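Local atomic coordinates of ribulose bisphosphate carboxylase (Hyperthermus butylicus DSM 5456, PDB entry 6HUN), a protein that probably catalyses the carboxylation of ribulose 1,5-bisphosphate to two molecules of 3-phosphoglycerate, as a form III Rubisco of an archaeal AMP degradation pathway. Residues K155-Q158 with G159-I163; V310-F313 with L314-K317; T341-V344 with L345-T348; P390-I393 with R394-K398; A425-A428 with A429-G432. One frame throughout, in Å; residues are numbered along the deposited sequence.

Contact 1: residues K155-Q158 with G159-I163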
loop_
_atom_site.group_PDB
_atom_site.type_symbol
_atom_site.label_atom_id
_atom_site.label_comp_id
_atom_site.label_asym_id
_atom_site.label_seq_id
_atom_site.Cartn_x
_atom_site.Cartn_y
_atom_site.Cartn_z
ATOM N N LYS A 155 16.535 6.640 15.832
ATOM C CA LYS A 155 16.922 6.375 17.228
ATOM C C LYS A 155 17.355 4.945 17.459
ATOM O O LYS A 155 18.401 4.719 18.077
ATOM C CB LYS A 155 15.769 6.711 18.177
ATOM C CG LYS A 155 15.394 8.215 18.202
ATOM C CD LYS A 155 16.512 9.000 18.804
ATOM C CE LYS A 155 16.182 10.476 18.737
ATOM N NZ LYS A 155 17.148 11.168 19.600
ATOM N N GLY A 156 16.635 4.003 16.900
ATOM C CA GLY A 156 16.911 2.586 17.113
ATOM C C GLY A 156 16.621 2.155 18.552
ATOM O O GLY A 156 16.125 2.919 19.386
ATOM N N ILE A 157 16.939 0.894 18.827
ATOM C CA ILE A 157 16.775 0.353 20.178
ATOM C C ILE A 157 17.473 1.252 21.202
ATOM O O ILE A 157 16.896 1.669 22.219
ATOM C CB ILE A 157 17.342 -1.066 20.207
ATOM C CG1 ILE A 157 16.438 -1.948 19.271
ATOM C CG2 ILE A 157 17.299 -1.609 21.649
ATOM C CD1 ILE A 157 16.832 -3.443 19.268
ATOM N N GLN A 158 18.730 1.561 20.951
ATOM C CA GLN A 158 19.492 2.264 21.985
ATOM C C GLN A 158 19.002 3.689 22.162
ATOM O O GLN A 158 18.945 4.190 23.287
ATOM C CB GLN A 158 20.978 2.194 21.685
ATOM C CG GLN A 158 21.597 0.769 21.888
ATOM C CD GLN A 158 21.190 -0.010 23.185
ATOM O OE1 GLN A 158 21.216 0.507 24.311
ATOM N NE2 GLN A 158 20.841 -1.280 23.005
ATOM N N GLY A 159 18.590 4.362 21.072
ATOM C CA GLY A 159 18.101 5.710 21.246
ATOM C C GLY A 159 16.768 5.780 21.952
ATOM O O GLY A 159 16.514 6.741 22.686
ATOM N N VAL A 160 15.894 4.780 21.741
ATOM C CA VAL A 160 14.627 4.741 22.458
ATOM C C VAL A 160 14.879 4.415 23.929
ATOM O O VAL A 160 14.251 4.996 24.834
ATOM C CB VAL A 160 13.703 3.696 21.834
ATOM C CG1 VAL A 160 12.474 3.399 22.712
ATOM C CG2 VAL A 160 13.343 4.155 20.294
ATOM N N ARG A 161 15.767 3.471 24.184
ATOM C CA ARG A 161 16.071 3.200 25.609
ATOM C C ARG A 161 16.588 4.459 26.287
ATOM O O ARG A 161 16.384 4.671 27.499
ATOM C CB ARG A 161 17.086 2.073 25.726
ATOM C CG ARG A 161 16.571 0.689 25.358
ATOM C CD ARG A 161 17.587 -0.369 25.732
ATOM N NE ARG A 161 17.014 -1.711 25.650
ATOM C CZ ARG A 161 16.108 -2.223 26.477
ATOM N NH1 ARG A 161 15.643 -1.528 27.505
ATOM N NH2 ARG A 161 15.643 -3.436 26.245
ATOM N N GLU A 162 17.345 5.265 25.558
ATOM C CA GLU A 162 17.915 6.434 26.218
ATOM C C GLU A 162 16.850 7.492 26.437
ATOM O O GLU A 162 16.843 8.150 27.480
ATOM C CB GLU A 162 19.083 7.001 25.432
ATOM C CG GLU A 162 20.286 6.072 25.428
ATOM C CD GLU A 162 21.183 6.303 24.215
ATOM O OE1 GLU A 162 22.424 6.191 24.362
ATOM O OE2 GLU A 162 20.639 6.587 23.115
ATOM N N ILE A 163 15.938 7.667 25.471
ATOM C CA ILE A 163 14.763 8.528 25.662
ATOM C C ILE A 163 13.994 8.160 26.941
ATOM O O ILE A 163 13.633 9.026 27.757
ATOM C CB ILE A 163 13.841 8.437 24.431
ATOM C CG1 ILE A 163 14.424 9.200 23.249
ATOM C CG2 ILE A 163 12.415 8.907 24.802
ATOM C CD1 ILE A 163 13.709 8.794 21.897
#

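Contact 2: residues V310-F313 with L314-K317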
loop_
_atom_site.group_PDB
_atom_site.type_symbol
_atom_site.label_atom_id
_atom_site.label_comp_id
_atom_site.label_asym_id
_atom_site.label_seq_id
_atom_site.Cartn_x
_atom_site.Cartn_y
_atom_site.Cartn_z
ATOM N N VAL A 310 3.618 -10.568 -0.496
ATOM C CA VAL A 310 4.948 -10.149 0.006
ATOM C C VAL A 310 5.103 -10.767 1.396
ATOM O O VAL A 310 4.168 -10.710 2.199
ATOM C CB VAL A 310 5.054 -8.625 0.142
ATOM C CG1 VAL A 310 6.547 -8.256 0.544
ATOM C CG2 VAL A 310 4.666 -7.906 -1.224
ATOM N N SER A 311 6.267 -11.334 1.708
ATOM C CA SER A 311 6.426 -11.867 3.056
ATOM C C SER A 311 6.480 -10.729 4.060
ATOM O O SER A 311 6.935 -9.608 3.769
ATOM C CB SER A 311 7.730 -12.704 3.164
ATOM O OG SER A 311 8.799 -11.775 2.999
ATOM N N MET A 312 5.970 -10.994 5.276
ATOM C CA MET A 312 6.068 -9.968 6.304
ATOM C C MET A 312 7.544 -9.703 6.616
ATOM O O MET A 312 7.910 -8.594 7.016
ATOM C CB MET A 312 5.335 -10.436 7.591
ATOM C CG MET A 312 5.488 -9.389 8.771
ATOM S SD MET A 312 4.545 -7.847 8.358
ATOM C CE MET A 312 5.681 -6.623 9.070
ATOM N N PHE A 313 8.384 -10.727 6.462
ATOM C CA PHE A 313 9.830 -10.548 6.617
ATOM C C PHE A 313 10.320 -9.360 5.779
ATOM O O PHE A 313 11.040 -8.494 6.271
ATOM C CB PHE A 313 10.509 -11.862 6.231
ATOM C CG PHE A 313 12.036 -11.867 6.428
ATOM C CD1 PHE A 313 12.866 -11.340 5.439
ATOM C CD2 PHE A 313 12.621 -12.456 7.584
ATOM C CE1 PHE A 313 14.313 -11.396 5.572
ATOM C CE2 PHE A 313 13.996 -12.481 7.718
ATOM C CZ PHE A 313 14.846 -11.958 6.740
ATOM N N LEU A 314 9.953 -9.320 4.507
ATOM C CA LEU A 314 10.460 -8.254 3.644
ATOM C C LEU A 314 9.803 -6.916 3.992
ATOM O O LEU A 314 10.438 -5.849 3.936
ATOM C CB LEU A 314 10.264 -8.682 2.180
ATOM C CG LEU A 314 10.618 -7.639 1.085
ATOM C CD1 LEU A 314 12.089 -7.271 1.209
ATOM C CD2 LEU A 314 10.330 -8.088 -0.344
ATOM N N VAL A 315 8.521 -6.942 4.360
ATOM C CA VAL A 315 7.903 -5.687 4.772
ATOM C C VAL A 315 8.671 -5.113 5.978
ATOM O O VAL A 315 8.896 -3.905 6.069
ATOM C CB VAL A 315 6.435 -5.947 5.137
ATOM C CG1 VAL A 315 5.799 -4.689 5.829
ATOM C CG2 VAL A 315 5.637 -6.402 3.893
ATOM N N ALA A 316 9.043 -5.974 6.933
ATOM C CA ALA A 316 9.808 -5.515 8.093
ATOM C C ALA A 316 11.184 -4.979 7.705
ATOM O O ALA A 316 11.637 -3.936 8.217
ATOM C CB ALA A 316 9.974 -6.660 9.149
ATOM N N LYS A 317 11.852 -5.639 6.770
ATOM C CA LYS A 317 13.143 -5.133 6.299
ATOM C C LYS A 317 13.003 -3.766 5.623
ATOM O O LYS A 317 13.798 -2.844 5.878
ATOM C CB LYS A 317 13.723 -6.184 5.343
ATOM C CG LYS A 317 14.885 -5.725 4.564
ATOM C CD LYS A 317 15.319 -6.851 3.639
ATOM C CE LYS A 317 16.455 -7.576 4.218
ATOM N NZ LYS A 317 17.169 -8.449 3.240
#

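Contact 3: residues T341-V344 with L345-T348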
loop_
_atom_site.group_PDB
_atom_site.type_symbol
_atom_site.label_atom_id
_atom_site.label_comp_id
_atom_site.label_asym_id
_atom_site.label_seq_id
_atom_site.Cartn_x
_atom_site.Cartn_y
_atom_site.Cartn_z
ATOM N N THR A 341 6.067 -19.779 14.595
ATOM C CA THR A 341 6.949 -19.213 15.620
ATOM C C THR A 341 8.361 -19.051 15.095
ATOM O O THR A 341 9.021 -18.047 15.387
ATOM C CB THR A 341 6.970 -20.086 16.882
ATOM O OG1 THR A 341 5.696 -19.998 17.525
ATOM C CG2 THR A 341 8.056 -19.599 17.823
ATOM N N ARG A 342 8.834 -20.028 14.324
ATOM C CA ARG A 342 10.124 -19.911 13.656
ATOM C C ARG A 342 10.182 -18.621 12.855
ATOM O O ARG A 342 11.185 -17.904 12.872
ATOM C CB ARG A 342 10.328 -21.106 12.736
ATOM C CG ARG A 342 11.744 -21.577 12.566
ATOM C CD ARG A 342 11.826 -23.094 12.859
ATOM N NE ARG A 342 10.781 -23.883 12.191
ATOM C CZ ARG A 342 10.125 -24.907 12.748
ATOM N NH1 ARG A 342 10.381 -25.296 13.999
ATOM N NH2 ARG A 342 9.196 -25.545 12.046
ATOM N N GLU A 343 9.107 -18.309 12.156
ATOM C CA GLU A 343 9.183 -17.145 11.277
ATOM C C GLU A 343 9.109 -15.861 12.088
ATOM O O GLU A 343 9.723 -14.853 11.716
ATOM C CB GLU A 343 8.096 -17.195 10.205
ATOM C CG GLU A 343 8.251 -16.100 9.116
ATOM C CD GLU A 343 9.533 -16.252 8.239
ATOM O OE1 GLU A 343 10.230 -17.310 8.358
ATOM O OE2 GLU A 343 9.816 -15.349 7.401
ATOM N N VAL A 344 8.344 -15.857 13.189
ATOM C CA VAL A 344 8.379 -14.684 14.059
ATOM C C VAL A 344 9.797 -14.453 14.552
ATOM O O VAL A 344 10.239 -13.291 14.706
ATOM C CB VAL A 344 7.394 -14.827 15.237
ATOM C CG1 VAL A 344 7.641 -13.732 16.320
ATOM C CG2 VAL A 344 5.970 -14.751 14.706
ATOM N N LEU A 345 10.534 -15.548 14.801
ATOM C CA LEU A 345 11.919 -15.409 15.264
ATOM C C LEU A 345 12.814 -14.867 14.153
ATOM O O LEU A 345 13.723 -14.076 14.419
ATOM C CB LEU A 345 12.481 -16.734 15.814
ATOM C CG LEU A 345 12.282 -17.008 17.308
ATOM C CD1 LEU A 345 10.875 -16.583 17.753
ATOM C CD2 LEU A 345 12.499 -18.487 17.619
ATOM N N GLU A 346 12.565 -15.255 12.892
ATOM C CA GLU A 346 13.315 -14.664 11.782
ATOM C C GLU A 346 12.990 -13.183 11.609
ATOM O O GLU A 346 13.893 -12.379 11.318
ATOM C CB GLU A 346 13.051 -15.469 10.482
ATOM C CG GLU A 346 13.683 -16.879 10.589
ATOM C CD GLU A 346 15.195 -16.884 11.008
ATOM O OE1 GLU A 346 16.024 -16.462 10.185
ATOM O OE2 GLU A 346 15.591 -17.308 12.148
ATOM N N HIS A 347 11.713 -12.795 11.783
ATOM C CA HIS A 347 11.334 -11.372 11.769
ATOM C C HIS A 347 12.103 -10.562 12.804
ATOM O O HIS A 347 12.521 -9.432 12.533
ATOM C CB HIS A 347 9.874 -11.161 12.095
ATOM C CG HIS A 347 8.919 -11.725 11.098
ATOM N ND1 HIS A 347 7.561 -11.773 11.339
ATOM C CD2 HIS A 347 9.119 -12.276 9.875
ATOM C CE1 HIS A 347 6.965 -12.330 10.294
ATOM N NE2 HIS A 347 7.887 -12.651 9.397
ATOM N N THR A 348 12.168 -11.064 14.036
ATOM C CA THR A 348 12.921 -10.313 15.057
ATOM C C THR A 348 14.391 -10.246 14.680
ATOM O O THR A 348 15.031 -9.198 14.834
ATOM C CB THR A 348 12.793 -10.957 16.466
ATOM O OG1 THR A 348 13.568 -12.155 16.519
ATOM C CG2 THR A 348 11.324 -11.240 16.818
HETATM O O HOH W 1 13.398 -18.977 13.414
HETATM O O HOH W 2 7.551 -13.653 6.757
#

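Contact 4: residues P390-I393 with R394-K398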
loop_
_atom_site.group_PDB
_atom_site.type_symbol
_atom_site.label_atom_id
_atom_site.label_comp_id
_atom_site.label_asym_id
_atom_site.label_seq_id
_atom_site.Cartn_x
_atom_site.Cartn_y
_atom_site.Cartn_z
ATOM N N PRO A 390 7.190 -13.757 31.087
ATOM C CA PRO A 390 8.543 -14.324 31.133
ATOM C C PRO A 390 8.875 -15.204 29.949
ATOM O O PRO A 390 10.004 -15.137 29.449
ATOM C CB PRO A 390 8.536 -15.127 32.468
ATOM C CG PRO A 390 7.641 -14.374 33.295
ATOM C CD PRO A 390 6.530 -13.873 32.397
ATOM N N GLU A 391 7.929 -16.017 29.473
ATOM C CA GLU A 391 8.228 -16.903 28.355
ATOM C C GLU A 391 8.458 -16.114 27.072
ATOM O O GLU A 391 9.352 -16.454 26.290
ATOM C CB GLU A 391 7.105 -17.918 28.145
ATOM C CG GLU A 391 7.445 -19.327 28.578
ATOM C CD GLU A 391 8.559 -19.994 27.777
ATOM O OE1 GLU A 391 9.739 -19.916 28.200
ATOM O OE2 GLU A 391 8.239 -20.650 26.757
ATOM N N VAL A 392 7.677 -15.053 26.847
ATOM C CA VAL A 392 7.892 -14.222 25.658
ATOM C C VAL A 392 9.274 -13.581 25.712
ATOM O O VAL A 392 10.015 -13.577 24.723
ATOM C CB VAL A 392 6.782 -13.168 25.527
ATOM C CG1 VAL A 392 7.130 -12.196 24.448
ATOM C CG2 VAL A 392 5.456 -13.888 25.218
ATOM N N ILE A 393 9.651 -13.066 26.884
ATOM C CA ILE A 393 10.973 -12.457 27.060
ATOM C C ILE A 393 12.095 -13.486 26.863
ATOM O O ILE A 393 13.145 -13.158 26.301
ATOM C CB ILE A 393 11.071 -11.780 28.450
ATOM C CG1 ILE A 393 10.052 -10.632 28.591
ATOM C CG2 ILE A 393 12.443 -11.226 28.664
ATOM C CD1 ILE A 393 9.902 -10.154 30.090
ATOM N N ARG A 394 11.922 -14.733 27.353
ATOM C CA ARG A 394 12.978 -15.742 27.153
ATOM C C ARG A 394 13.127 -16.091 25.669
ATOM O O ARG A 394 14.244 -16.349 25.189
ATOM C CB ARG A 394 12.685 -17.024 27.946
ATOM C CG ARG A 394 13.900 -17.962 28.124
ATOM C CD ARG A 394 13.505 -19.312 28.772
ATOM N NE ARG A 394 12.398 -19.949 28.063
ATOM C CZ ARG A 394 12.512 -20.551 26.882
ATOM N NH1 ARG A 394 13.699 -20.609 26.279
ATOM N NH2 ARG A 394 11.436 -21.083 26.295
ATOM N N VAL A 395 12.004 -16.137 24.945
ATOM C CA VAL A 395 11.991 -16.543 23.553
ATOM C C VAL A 395 12.329 -15.382 22.625
ATOM O O VAL A 395 13.121 -15.535 21.699
ATOM C CB VAL A 395 10.626 -17.165 23.210
ATOM C CG1 VAL A 395 10.497 -17.340 21.718
ATOM C CG2 VAL A 395 10.463 -18.522 23.953
ATOM N N MET A 396 11.792 -14.194 22.868
ATOM C CA MET A 396 12.036 -13.048 21.967
ATOM C C MET A 396 13.175 -12.146 22.390
ATOM O O MET A 396 13.542 -11.236 21.622
ATOM C CB MET A 396 10.790 -12.206 21.851
ATOM C CG MET A 396 9.756 -12.847 20.998
ATOM S SD MET A 396 8.452 -11.666 20.851
ATOM C CE MET A 396 9.140 -10.437 19.722
ATOM N N GLY A 397 13.688 -12.319 23.603
ATOM C CA GLY A 397 14.772 -11.506 24.137
ATOM C C GLY A 397 14.267 -10.294 24.907
ATOM O O GLY A 397 13.086 -9.960 24.890
ATOM N N LYS A 398 15.185 -9.637 25.634
ATOM C CA LYS A 398 14.798 -8.447 26.393
ATOM C C LYS A 398 14.593 -7.205 25.521
ATOM O O LYS A 398 13.936 -6.247 25.960
ATOM C CB LYS A 398 15.857 -8.121 27.452
ATOM C CG LYS A 398 16.164 -9.300 28.368
ATOM C CD LYS A 398 17.335 -9.024 29.337
ATOM C CE LYS A 398 17.642 -10.283 30.168
ATOM N NZ LYS A 398 19.115 -10.576 30.323
#

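Contact 5: residues A425-A428 with A429-G432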
loop_
_atom_site.group_PDB
_atom_site.type_symbol
_atom_site.label_atom_id
_atom_site.label_comp_id
_atom_site.label_asym_id
_atom_site.label_seq_id
_atom_site.Cartn_x
_atom_site.Cartn_y
_atom_site.Cartn_z
ATOM N N ALA A 425 5.805 -8.815 36.999
ATOM C CA ALA A 425 6.041 -9.992 36.176
ATOM C C ALA A 425 7.328 -9.847 35.379
ATOM O O ALA A 425 8.128 -10.786 35.311
ATOM C CB ALA A 425 4.845 -10.237 35.256
ATOM N N VAL A 426 7.558 -8.661 34.787
ATOM C CA VAL A 426 8.812 -8.407 34.079
ATOM C C VAL A 426 9.999 -8.460 35.020
ATOM O O VAL A 426 11.083 -8.929 34.643
ATOM C CB VAL A 426 8.727 -7.050 33.355
ATOM C CG1 VAL A 426 10.100 -6.594 32.820
ATOM C CG2 VAL A 426 7.756 -7.214 32.212
ATOM N N GLU A 427 9.817 -7.927 36.239
ATOM C CA GLU A 427 10.850 -7.940 37.269
ATOM C C GLU A 427 11.264 -9.362 37.627
ATOM O O GLU A 427 12.459 -9.664 37.713
ATOM C CB GLU A 427 10.344 -7.198 38.505
ATOM C CG GLU A 427 11.458 -6.685 39.412
ATOM C CD GLU A 427 12.274 -5.587 38.732
ATOM O OE1 GLU A 427 12.041 -4.395 39.028
ATOM O OE2 GLU A 427 13.154 -5.920 37.906
ATOM N N ALA A 428 10.294 -10.262 37.774
ATOM C CA ALA A 428 10.624 -11.662 38.035
ATOM C C ALA A 428 11.477 -12.248 36.912
ATOM O O ALA A 428 12.468 -12.937 37.172
ATOM C CB ALA A 428 9.343 -12.467 38.234
ATOM N N ALA A 429 11.144 -11.930 35.661
ATOM C CA ALA A 429 11.909 -12.446 34.529
ATOM C C ALA A 429 13.332 -11.893 34.506
ATOM O O ALA A 429 14.284 -12.637 34.255
ATOM C CB ALA A 429 11.191 -12.123 33.212
ATOM N N MET A 430 13.498 -10.579 34.737
ATOM C CA MET A 430 14.841 -9.998 34.799
ATOM C C MET A 430 15.669 -10.610 35.924
ATOM O O MET A 430 16.885 -10.784 35.792
ATOM C CB MET A 430 14.762 -8.480 34.993
ATOM C CG MET A 430 13.933 -7.751 33.940
ATOM S SD MET A 430 14.597 -8.036 32.297
ATOM C CE MET A 430 16.235 -7.370 32.478
ATOM N N LYS A 431 15.037 -10.900 37.051
ATOM C CA LYS A 431 15.714 -11.426 38.237
ATOM C C LYS A 431 15.828 -12.953 38.248
ATOM O O LYS A 431 16.442 -13.507 39.172
ATOM C CB LYS A 431 14.970 -10.969 39.480
ATOM C CG LYS A 431 14.942 -9.478 39.732
ATOM C CD LYS A 431 14.294 -9.215 41.089
ATOM C CE LYS A 431 14.153 -7.740 41.421
ATOM N NZ LYS A 431 13.201 -7.633 42.580
ATOM N N GLY A 432 15.260 -13.641 37.261
ATOM C CA GLY A 432 15.369 -15.091 37.181
ATOM C C GLY A 432 14.594 -15.807 38.253
ATOM O O GLY A 432 14.990 -16.911 38.676
#

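Contact 1: residues K155-Q158 with G159-I163
Val160 and Arg161 form the close-packed side of this opening helical turn, set against Gly156 and Ile157. Val160 N donates to Gly156 O at 3.0 Å, and the bond from Arg161 N to Ile157 O, 2.9 Å, is nearly straight at 168°. The CG2 branch of Val160 rests on Gly156 O at 3.2 Å, with Lys155 CB as its next neighbour. Arg161 starts with CG anti to its carbonyl carbon (chi1 -70°) and then runs extended to NE, which lays it alongside Ile157, both side chains pointing the same way; NE comes to 4.0 Å from Ile157 CG2. Beyond this the guanidinium is held from elsewhere, by Asp399 in a salt bridge and by the carbonyls of Ile166 and Arg169. With an alanine here, Asp399 would probably be left without this charged mate and both carbonyls without the NH1 donor. The solvent side is looser. Glu162 N reaches Gln158 O at 3.0 Å, but the Gln158 amide merely approaches Arg161, Gln158 OE1 4.0 Å from Arg161 CD. Lys155 crosses Ile163 at about a right angle, CG 4.1 Å from CD1, before NZ pairs with Asp289. Val160 touches Phe265, Ala291 and Phe377, the first residues of three barrel strands, joined by Ile163 on Phe265 and Ile157 on Phe377: this helix covers the N-terminal end of the eight-stranded alpha/beta barrel.

Contact 2: residues V310-F313 with L314-K317
Ser311 is the N-cap of the helix that carries Leu314: its OG accepts from Leu314 N at 3.1 Å, with an N-H...O angle of 156°. A chi1 of 67° sets OG between the backbone N and the carbonyl carbon, from where it can turn back to the first turn; the same hydroxyl also bonds Glu138 O. Were this serine an alanine, Leu314 N would probably keep just its weak bond to Ser311 O, and Glu138 O would lose this partner. The side chain of Leu314 can be followed outward. CB lies 3.5 Å from Ser311 OG, just behind the capping bond. CG stands 4.2 Å from Val310 CG1, and the CD2 branch comes closer to that same methyl, at 3.9 Å; the side chain also touches Val137 and Val140 of strand 132-141. Val310 CG1 is shared, since Val315 CG2 also lies 3.9 Å from Val310 CG1, the two valines crossing at about a right angle. On another side of the turn Met312 bends at chi2 and chi3 and lays its CE methyl 3.8 Å from Val315 CG1, with Ala316 CB a little farther off. Met312 also reaches Arg296, predicted to bind substrate. Every residue here is buried: helix 312-322 follows strand 309-310 and lies between strand 132-141, met by Ser311 and Leu314, helix 300-303, met by Val310 and Val315, and helix 339-352, met by Met312, Phe313 and Ala316, while Val310 also touches Phe298 of the second subunit.

Contact 3: residues T341-V344 with L345-T348
Glu343 OE2 is gripped by His365 NE2 and by a water that donates to it at 2.9 Å and also bonds His347 NE2 at 2.8 Å, joining the two side chains one helical turn apart. That water lies at the edge of the imidazole, in its plane. The ring is met differently over one face, where Glu343 O stands 3.2 Å above the plane, offset toward the rim. Glu343 crosses the ring at about a right angle: CG is anti to the backbone N (chi1 -171°), which brings it 3.5 Å from His347 NE2, with the carboxylate and ring planes 87° apart. At the far side of the imidazole, ND1 bonds Val329 O, so both nitrogens have partners and the ring's rotation is fixed. Leu345 and Thr341 lie side by side, pointing the same way, with Leu345 CD1 4.1 Å from Thr341 CG2. Thr348 closes the second segment tightly, its CG2 3.1 Å from Val344 O and its OG1 donating to Leu345 O at 2.9 Å. Glu346 leads away from the turn toward Arg349, Tyr356 and Lys359, and a second water donates to its OE2. The Glu343 carboxylate, one water away, would tend to stabilise positive charge on His347, while the basic partners of Glu346 are likely to keep that side chain ionised despite a second carboxylate nearby.

Contact 4: residues P390-I393 with R394-K398
Glu391 OE1 lies in plane at the edge of the Arg394 guanidinium, and carboxylate and guanidinium are nearly coplanar, their planes 19° apart. It takes two donors, Arg394 NE at 2.7 Å, nearly along its C-O axis, and, through its syn lone pair, Arg394 NH2 at 2.8 Å. NH2 adds a weak bond to Glu391 OE2 at 3.3 Å. This side-on salt bridge spans three residues, the two side chains running alongside each other; a turn at chi3 (52°) brings the arginine's NE edge round to the acid. Val395 CG2 rests on Glu391 O at 3.3 Å. On the inward side Val392 and Met396 run side by side, CG1 3.9 Å from SD, while their backbones share a short bond from Met396 N to Val392 O of 2.6 Å. Gly397 ends the helix with positive phi (91°), and its N returns weakly to Ile393 O; a CB there would jam against the preceding carbonyl. Helix 389-396 belongs to the beta-alpha-beta unit between barrel strands 377-380 and 401-403, and Val392 and Ile393 rest on Met402. The chemistry is two-sided: an ion pair that probably offsets part of each charge at the exposed surface, and apolar groups against the barrel.

Contact 5: residues A425-A428 with A429-G432
Glu427, Ala428 and Ala429 sit near the C-terminal end of helix 415-431, and each does something different. Glu427 meets Lys431 through carbon more than through charge. Its CG, anti to the backbone N (chi1 -158°), lies 3.5 Å from Lys431 CE, and the bend at chi2 turns the carboxylate aside, leaving OE1 4.9 Å from Lys431 NZ. The ammonium group is instead bonded to Tyr438 OH. Lys431 runs extended across Glu427, its CG 3.2 Å from Glu427 O, the same carbonyl that accepts from Lys431 N at 2.9 Å. Ala428 turns its methyl to Leu435 and Tyr438 of helix 435-438. Ala429 keeps its CB 3.5 Å from Val426 O and places that methyl on Pro390 and Ile393 of helix 389-396. In the backbone, Ala429 N donates to Ala425 O at 3.2 Å. Beside these, Val426 and Met430 lie side by side, CG1 4.2 Å from CG; Met430 then bends at chi2 and chi3, toward Lys398 and Arg169. Gly432 leaves the helix with positive phi (70°), closing it in a Schellman motif. The chemistry is mostly apolar and short-armed: two alanine methyls take neighbouring helices close to the backbone, and the opposite charges of Glu427 and Lys431, not in contact, probably attract at a distance, while Tyr438 OH bonds the ammonium group.

Overall arrangement
All five contacts are local, within or at the ends of helices in the catalytic domain. Contacts 2 to 5 form a chain of neighbours, with centres 11 Å apart between 2 and 3, 13 Å between 3 and 4, and 11 Å between 4 and 5. Met312 and Phe313 touch His347, Thr348 CG2 lies 3.7 Å from Met396 CE, and Lys398 CD lies 3.7 Å from Met430 CE. Contact 1 stands apart, yet Arg161 NH2 comes to 3.3 Å from Lys398 O. The bound calcium ion is about 9 Å from the Met312 side chain. From the side chain of His328, predicted to bind substrate, those of Met312, His347 and Met396 are about 6, 8 and 8 Å away.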